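PDB 4D3D: imine reductase from Bacillus cereus, which catalyses the NADPH-dependent, S-selective reduction of the cyclic imine 2-methylpyrroline to the corresponding amine. Local coordinates for the interface of chains A and B. Residues are numbered along the deposited sequence; one frame, centred on the assembly and turned at random. Chains: chain A/B, Imine reductase.

Contact 1: the interface of chains A and B. Residues chain A 208, 213, 217-218, 221; chain B 182, 185-186, 189.
Chain B supplies one stretch, the start of helix 182-210, helical throughout, while chain A answers with the end of its own helix 182-210, an extended linker residue, A:Ile213, and the first turns of helix 215-242. B:Tyr186 is the main intruder. Its CG stands anti to the carbonyl carbon, and the ring reaches obliquely across A:Ile213, whose CD1 methyl lies 3.4 Å from the phenolic B:Tyr186 OH and also packs on CZ. A:Ile213 holds CG1 in the crowded position between backbone N and carbonyl carbon, which leaves A:Ile213 CG2 beside the N, 4.0 Å from B:Leu182 CD2. The CD2-CE2 edge of the B:Tyr186 ring points at the face of the A:Tyr221 ring, off its centre, with B:Tyr186 CE2 3.7 Å from A:Tyr221 CD2 and the planes 62° apart. One turn further along, B:Ile189 also takes the crowded chi1 (66°), then runs straight on, so that CD1 meets A:Phe218 tip to tip. This methyl, B:Ile189 CD1, sits over the ring face, 3.4 Å from A:Phe218 CE1, a CH-pi contact displaced toward the rim; A:Ala208 CB touches the same methyl. No hydrogen bond crosses between the residues of this patch. It is an apolar, aromatic-rich seam that fastens the long helix of one subunit into the helix-linker-helix corner of the other in the two-fold dimer of the deposited assembly, which imine reductases of this family are likely to form.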
# COMPACT_ATOMS: atom_id res chain seq x y z
N ALA A 208 -4.22 3.57 -14.84
CA ALA A 208 -5.12 2.61 -15.52
C ALA A 208 -6.18 3.32 -16.33
O ALA A 208 -6.41 3.08 -17.51
CB ALA A 208 -5.71 1.71 -14.44
N ILE A 213 -8.70 1.69 -18.95
CA ILE A 213 -9.31 0.61 -18.14
C ILE A 213 -9.93 1.22 -16.84
O ILE A 213 -9.50 2.27 -16.29
CB ILE A 213 -8.47 -0.60 -17.84
CG1 ILE A 213 -7.51 -0.27 -16.77
CG2 ILE A 213 -7.88 -1.37 -19.13
CD1 ILE A 213 -7.07 -1.54 -16.12
N GLN A 217 -12.21 -3.19 -13.70
CA GLN A 217 -11.23 -4.03 -14.38
C GLN A 217 -9.96 -4.27 -13.54
O GLN A 217 -9.40 -5.37 -13.48
CB GLN A 217 -10.86 -3.41 -15.72
CG GLN A 217 -11.98 -3.53 -16.78
CD GLN A 217 -11.60 -2.84 -18.05
OE1 GLN A 217 -11.54 -1.63 -18.12
NE2 GLN A 217 -11.37 -3.62 -19.14
N PHE A 218 -9.58 -3.21 -12.82
CA PHE A 218 -8.37 -3.26 -11.98
C PHE A 218 -8.57 -4.01 -10.69
O PHE A 218 -7.60 -4.60 -10.12
CB PHE A 218 -7.87 -1.82 -11.77
CG PHE A 218 -6.54 -1.64 -11.01
CD1 PHE A 218 -5.49 -2.57 -11.13
CD2 PHE A 218 -6.30 -0.51 -10.22
CE1 PHE A 218 -4.28 -2.40 -10.45
CE2 PHE A 218 -5.07 -0.31 -9.58
CZ PHE A 218 -4.09 -1.28 -9.68
N TYR A 221 -6.80 -7.27 -9.51
CA TYR A 221 -5.32 -7.20 -9.56
C TYR A 221 -4.84 -6.31 -8.37
O TYR A 221 -3.89 -6.69 -7.68
CB TYR A 221 -4.91 -6.63 -10.91
CG TYR A 221 -5.28 -7.60 -12.03
CD1 TYR A 221 -4.54 -8.76 -12.25
CD2 TYR A 221 -6.43 -7.41 -12.76
CE1 TYR A 221 -4.91 -9.66 -13.22
CE2 TYR A 221 -6.81 -8.30 -13.75
CZ TYR A 221 -6.07 -9.43 -13.97
OH TYR A 221 -6.48 -10.34 -14.91
N LEU B 182 -1.34 -3.37 -22.84
CA LEU B 182 -2.02 -3.85 -21.60
C LEU B 182 -1.26 -4.81 -20.72
O LEU B 182 -1.31 -4.68 -19.47
CB LEU B 182 -3.43 -4.44 -21.92
CG LEU B 182 -4.43 -3.49 -22.51
CD1 LEU B 182 -5.64 -4.29 -22.93
CD2 LEU B 182 -4.89 -2.42 -21.52
N LEU B 185 0.80 -2.55 -18.79
CA LEU B 185 -0.03 -1.68 -17.95
C LEU B 185 -0.34 -2.39 -16.64
O LEU B 185 -0.03 -1.84 -15.56
CB LEU B 185 -1.29 -1.27 -18.61
CG LEU B 185 -2.21 -0.36 -17.69
CD1 LEU B 185 -1.66 1.03 -17.41
CD2 LEU B 185 -3.55 -0.38 -18.34
N TYR B 186 -0.88 -3.57 -16.72
CA TYR B 186 -1.29 -4.31 -15.50
C TYR B 186 -0.07 -4.63 -14.58
O TYR B 186 -0.10 -4.47 -13.37
CB TYR B 186 -2.02 -5.57 -15.82
CG TYR B 186 -3.49 -5.37 -16.25
CD1 TYR B 186 -3.85 -5.11 -17.56
CD2 TYR B 186 -4.52 -5.35 -15.28
CE1 TYR B 186 -5.18 -4.90 -17.93
CE2 TYR B 186 -5.85 -5.12 -15.66
CZ TYR B 186 -6.18 -4.91 -16.95
OH TYR B 186 -7.52 -4.74 -17.30
N ILE B 189 1.27 -1.06 -12.98
CA ILE B 189 0.35 -0.43 -11.94
C ILE B 189 0.34 -1.33 -10.66
O ILE B 189 0.23 -0.80 -9.55
CB ILE B 189 -1.06 -0.14 -12.48
CG1 ILE B 189 -1.82 -1.38 -12.84
CG2 ILE B 189 -0.95 0.88 -13.62
CD1 ILE B 189 -3.24 -1.04 -13.37

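Contact 2: the interface of chains A and B. Residues chain A 199-204, 207, 218, 262, 275-276; chain B 189, 192-193, 196-197, 303.
Helix 182-210 of each chain packs against its counterpart, flanked on chain A by helices 215-242, 252-268 and 274-288 and on chain B by helix 300-304, which bears B:Phe303. They belong to the helical C-terminal region of this imine reductase, a family that pairs it with an NADPH-binding Rossmann domain. B:Asp192 hides 88 Å² against chain A and carries the polar link. With CG anti to the backbone N, B:Asp192 presents OD2 to A:His203 ND1 at 2.7 Å, nearly straight at 168°. The bond uses the syn lone pair of OD2 and lies in the imidazole plane, although carboxylate and ring planes stand 80° apart. A:Val262 CG1 packs crosswise, 3.7 Å from B:Asp192 CB. The carboxylate could favour a protonated imidazole, and the apolar cover could strengthen the bond. A:His203 CD2, at another ring edge, points to B:Phe303 CD1 (3.7 Å), the rings being almost perpendicular. B:Phe303 CE2 lies 3.5 Å from the carbonyl A:Leu199 O, its rim against A:Leu202 CB. Between the long helices, A:Ser200 CB rests 3.6 Å from B:Thr196 CB. A:Ser200 OG takes the crowded position (chi1 82°), 3.6 Å from B:Ile193 CA. B:Thr196 OG1 turns back to its own helix, bonding the carbonyl B:Asp192 O at 2.7 Å. B:Ile193 CD1 meets A:Phe218 CZ tip to tip, while B:Ile189 CG2 slides past A:Ile207 CG2 (3.7 Å).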
# COMPACT_ATOMS: atom_id res chain seq x y z
N LEU A 199 -3.24 5.74 -1.10
CA LEU A 199 -2.95 6.74 -2.13
C LEU A 199 -2.21 6.06 -3.30
O LEU A 199 -2.40 6.47 -4.46
CB LEU A 199 -2.15 7.91 -1.68
CG LEU A 199 -2.92 9.24 -1.46
CD1 LEU A 199 -4.17 9.10 -0.70
CD2 LEU A 199 -1.97 10.32 -0.90
N SER A 200 -1.38 5.06 -3.05
CA SER A 200 -0.77 4.33 -4.16
C SER A 200 -1.72 3.61 -5.05
O SER A 200 -1.54 3.60 -6.30
CB SER A 200 0.35 3.38 -3.69
OG SER A 200 -0.17 2.12 -3.22
N TYR A 201 -2.82 3.07 -4.47
CA TYR A 201 -3.94 2.55 -5.25
C TYR A 201 -4.57 3.59 -6.14
O TYR A 201 -4.81 3.33 -7.34
CB TYR A 201 -4.95 1.85 -4.32
CG TYR A 201 -6.26 1.60 -5.00
CD1 TYR A 201 -6.39 0.58 -5.92
CD2 TYR A 201 -7.35 2.46 -4.80
CE1 TYR A 201 -7.61 0.43 -6.60
CE2 TYR A 201 -8.58 2.28 -5.44
CZ TYR A 201 -8.68 1.26 -6.34
OH TYR A 201 -9.81 1.11 -7.07
N LEU A 202 -4.90 4.81 -5.60
CA LEU A 202 -5.53 5.84 -6.38
C LEU A 202 -4.60 6.30 -7.49
O LEU A 202 -5.05 6.50 -8.61
CB LEU A 202 -5.96 7.03 -5.54
CG LEU A 202 -7.05 6.70 -4.50
CD1 LEU A 202 -7.25 7.90 -3.64
CD2 LEU A 202 -8.39 6.35 -5.14
N HIS A 203 -3.31 6.35 -7.18
CA HIS A 203 -2.30 6.74 -8.21
C HIS A 203 -2.24 5.69 -9.36
O HIS A 203 -2.31 6.03 -10.57
CB HIS A 203 -0.94 6.87 -7.51
CG HIS A 203 0.08 7.36 -8.43
ND1 HIS A 203 0.89 6.52 -9.18
CD2 HIS A 203 0.46 8.62 -8.69
CE1 HIS A 203 1.67 7.28 -9.93
NE2 HIS A 203 1.43 8.55 -9.65
N ALA A 204 -2.15 4.42 -9.01
CA ALA A 204 -2.18 3.32 -9.95
C ALA A 204 -3.47 3.35 -10.80
O ALA A 204 -3.44 3.10 -12.01
CB ALA A 204 -2.03 1.98 -9.24
N ILE A 207 -3.41 5.97 -13.52
CA ILE A 207 -2.63 5.46 -14.67
C ILE A 207 -3.57 4.52 -15.50
O ILE A 207 -3.67 4.60 -16.74
CB ILE A 207 -1.33 4.73 -14.26
CG1 ILE A 207 -0.38 5.68 -13.51
CG2 ILE A 207 -0.66 4.12 -15.47
CD1 ILE A 207 0.82 4.96 -12.90
N PHE A 218 -9.58 -3.21 -12.82
CA PHE A 218 -8.37 -3.26 -11.98
C PHE A 218 -8.57 -4.01 -10.69
O PHE A 218 -7.60 -4.60 -10.12
CB PHE A 218 -7.87 -1.82 -11.77
CG PHE A 218 -6.54 -1.64 -11.01
CD1 PHE A 218 -5.49 -2.57 -11.13
CD2 PHE A 218 -6.30 -0.51 -10.22
CE1 PHE A 218 -4.28 -2.40 -10.45
CE2 PHE A 218 -5.07 -0.31 -9.58
CZ PHE A 218 -4.09 -1.28 -9.68
N VAL A 262 8.02 2.22 -13.32
CA VAL A 262 6.77 2.79 -12.77
C VAL A 262 6.75 4.27 -12.99
O VAL A 262 5.75 4.84 -13.42
CB VAL A 262 6.58 2.45 -11.27
CG1 VAL A 262 5.38 3.24 -10.70
CG2 VAL A 262 6.38 0.98 -11.04
N LEU A 275 4.31 11.17 -6.05
CA LEU A 275 4.37 9.99 -5.19
C LEU A 275 5.46 8.94 -5.62
O LEU A 275 6.35 8.58 -4.81
CB LEU A 275 2.97 9.33 -5.02
CG LEU A 275 2.84 8.20 -3.99
CD1 LEU A 275 3.21 8.67 -2.59
CD2 LEU A 275 1.42 7.60 -3.98
N PRO A 276 5.42 8.46 -6.90
CA PRO A 276 6.49 7.53 -7.27
C PRO A 276 7.88 8.17 -7.31
O PRO A 276 8.88 7.46 -7.13
CB PRO A 276 6.03 7.00 -8.65
CG PRO A 276 5.14 8.07 -9.19
CD PRO A 276 4.40 8.61 -7.95
N ILE B 189 1.27 -1.06 -12.98
CA ILE B 189 0.35 -0.43 -11.94
C ILE B 189 0.34 -1.33 -10.66
O ILE B 189 0.23 -0.80 -9.55
CB ILE B 189 -1.06 -0.14 -12.48
CG1 ILE B 189 -1.82 -1.38 -12.84
CG2 ILE B 189 -0.95 0.88 -13.62
CD1 ILE B 189 -3.24 -1.04 -13.37
N ASP B 192 3.51 -0.23 -8.84
CA ASP B 192 3.31 1.07 -8.21
C ASP B 192 2.78 0.81 -6.74
O ASP B 192 3.33 1.38 -5.76
CB ASP B 192 2.30 1.86 -9.10
CG ASP B 192 2.15 3.32 -8.74
OD1 ASP B 192 2.96 3.87 -7.98
OD2 ASP B 192 1.15 3.86 -9.32
N ILE B 193 1.78 -0.04 -6.62
CA ILE B 193 1.26 -0.43 -5.26
C ILE B 193 2.33 -1.18 -4.43
O ILE B 193 2.59 -0.80 -3.30
CB ILE B 193 -0.00 -1.24 -5.39
CG1 ILE B 193 -1.13 -0.40 -5.97
CG2 ILE B 193 -0.42 -1.75 -4.04
CD1 ILE B 193 -2.42 -1.17 -6.28
N THR B 196 5.33 1.19 -3.21
CA THR B 196 4.92 2.29 -2.39
C THR B 196 4.40 1.75 -1.06
O THR B 196 4.75 2.26 0.01
CB THR B 196 3.87 3.15 -3.09
OG1 THR B 196 4.30 3.56 -4.42
CG2 THR B 196 3.65 4.46 -2.33
N ALA B 197 3.55 0.75 -1.12
CA ALA B 197 3.01 0.14 0.12
C ALA B 197 4.12 -0.55 0.94
O ALA B 197 4.18 -0.39 2.18
CB ALA B 197 1.94 -0.81 -0.22
N PHE B 303 -4.13 13.39 -8.96
CA PHE B 303 -3.23 12.53 -9.70
C PHE B 303 -3.46 12.71 -11.22
O PHE B 303 -2.50 12.66 -12.00
CB PHE B 303 -3.39 11.10 -9.28
CG PHE B 303 -2.90 10.79 -7.89
CD1 PHE B 303 -1.73 11.34 -7.39
CD2 PHE B 303 -3.60 9.95 -7.03
CE1 PHE B 303 -1.27 11.05 -6.14
CE2 PHE B 303 -3.14 9.66 -5.74
CZ PHE B 303 -1.95 10.17 -5.31

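Contact 3: the interface of chains A and B. Residues chain A 206, 270-272; chain B 285, 302-306.
A:Asp272, in the loop between helices 252-268 and 274-288, buries more surface than its neighbours here and is held by both backbone and side chain. The amide A:Asp272 N donates to the carbonyl B:Phe303 O at 2.9 Å, in the carbonyl plane and almost straight (171°), tying the loop to the end of helix 300-304. CG lies anti to the backbone N (chi1 -167°), which sends the carboxylate out toward B:Arg285. The two meet tip to tip in a salt bridge: B:Arg285 NH2 reaches A:Asp272 OD1 at 2.8 Å. B:Arg285 NH1 meets A:Asp272 OD2 at 3.1 Å. Both oxygens lie near the guanidinium plane, yet the nitrogens approach from above the carboxylate, the planes being 55° apart, so the end-on grip is twisted rather than coplanar. B:Arg285 bends at chi3, and B:Ile302 CG2 backs one face of its guanidinium. A:Asp272 OD1 also accepts on its anti lone pair from the hydroxyl of B:Ser306, the last residue modelled in chain B, which is poorly ordered. B:Phe303 CB touches A:Ala206 CB, and the carbonyl B:Phe303 O is flanked by A:Ile271 CG2 at 3.5 Å. A:Ile271 CD1 reaches B:Lys304 CA. A water bonded to A:Gly270 O at 2.7 Å extends the contact toward the backbone of B:Lys304. These bonds tie helix 300-304 and B:Arg285 to the loop of the partner and would add charged and main-chain ties to the dimer.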
# COMPACT_ATOMS: atom_id res chain seq x y z
N ALA A 206 -5.36 5.94 -11.46
CA ALA A 206 -5.32 7.06 -12.39
C ALA A 206 -4.54 6.67 -13.70
O ALA A 206 -4.98 7.11 -14.83
CB ALA A 206 -4.69 8.25 -11.74
N GLY A 270 0.52 10.87 -18.35
CA GLY A 270 0.22 12.20 -17.89
C GLY A 270 -0.24 12.33 -16.43
O GLY A 270 -0.91 13.30 -16.07
N ILE A 271 0.17 11.41 -15.60
CA ILE A 271 -0.25 11.37 -14.17
C ILE A 271 0.78 12.06 -13.29
O ILE A 271 1.99 12.06 -13.60
CB ILE A 271 -0.57 9.90 -13.82
CG1 ILE A 271 -1.75 9.33 -14.64
CG2 ILE A 271 -0.79 9.67 -12.28
CD1 ILE A 271 -2.97 10.21 -14.71
N ASP A 272 0.34 12.68 -12.20
CA ASP A 272 1.23 13.33 -11.23
C ASP A 272 2.35 12.40 -10.76
O ASP A 272 2.13 11.28 -10.32
CB ASP A 272 0.45 13.80 -10.02
CG ASP A 272 1.24 14.75 -9.12
OD1 ASP A 272 1.47 15.92 -9.56
OD2 ASP A 272 1.55 14.34 -7.98
N ARG B 285 -3.18 19.57 -1.62
CA ARG B 285 -3.61 19.98 -2.93
C ARG B 285 -5.05 19.72 -3.19
O ARG B 285 -5.74 20.51 -3.80
CB ARG B 285 -2.69 19.31 -4.02
CG ARG B 285 -1.29 19.87 -4.01
CD ARG B 285 -0.24 18.85 -4.50
NE ARG B 285 -0.37 18.57 -5.85
CZ ARG B 285 0.24 17.56 -6.51
NH1 ARG B 285 0.99 16.53 -5.91
NH2 ARG B 285 -0.01 17.54 -7.76
N ILE B 302 -6.33 15.01 -8.30
CA ILE B 302 -5.04 15.56 -8.22
C ILE B 302 -4.04 14.72 -9.05
O ILE B 302 -3.20 15.29 -9.76
CB ILE B 302 -4.56 15.67 -6.75
CG1 ILE B 302 -5.45 16.65 -5.98
CG2 ILE B 302 -3.09 16.05 -6.67
CD1 ILE B 302 -5.44 18.05 -6.55
N PHE B 303 -4.13 13.39 -8.96
CA PHE B 303 -3.23 12.53 -9.70
C PHE B 303 -3.46 12.71 -11.22
O PHE B 303 -2.50 12.66 -12.00
CB PHE B 303 -3.39 11.10 -9.28
CG PHE B 303 -2.90 10.79 -7.89
CD1 PHE B 303 -1.73 11.34 -7.39
CD2 PHE B 303 -3.60 9.95 -7.03
CE1 PHE B 303 -1.27 11.05 -6.14
CE2 PHE B 303 -3.14 9.66 -5.74
CZ PHE B 303 -1.95 10.17 -5.31
N LYS B 304 -4.72 12.93 -11.61
CA LYS B 304 -5.12 12.98 -13.01
C LYS B 304 -4.60 14.25 -13.59
O LYS B 304 -4.22 14.24 -14.75
CB LYS B 304 -6.67 12.99 -13.22
CG LYS B 304 -7.34 11.68 -12.92
N ASN B 305 -4.60 15.33 -12.81
CA ASN B 305 -4.42 16.69 -13.31
C ASN B 305 -2.96 16.59 -13.54
O ASN B 305 -2.53 15.63 -14.18
CB ASN B 305 -4.82 17.77 -12.25
N SER B 306 -2.16 17.49 -12.98
CA SER B 306 -0.72 17.29 -13.01
C SER B 306 -0.39 15.94 -13.71
O SER B 306 0.65 15.76 -14.40
CB SER B 306 -0.18 17.36 -11.57
OG SER B 306 1.21 17.70 -11.47
O HOH W 1 -3.37 13.99 -17.01

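Contacts 1 and 2 lie about 11 Å apart between the centres of their C-alpha atoms and share A:Phe218 and B:Ile189. Contact 2 is equally about 11 Å from contact 3, sharing B:Phe303, whereas contacts 1 and 3 are about 17 Å apart. Contact 2 therefore joins the other two into one continuous surface along helix 182-210 of chain A: apolar at contact 1, with a polar link at contact 2, and more polar at contact 3, near the C-terminal end of chain B. Each has a twin with the chains exchanged, so the patches recur about the two-fold axis, consistent with an intertwined dimer.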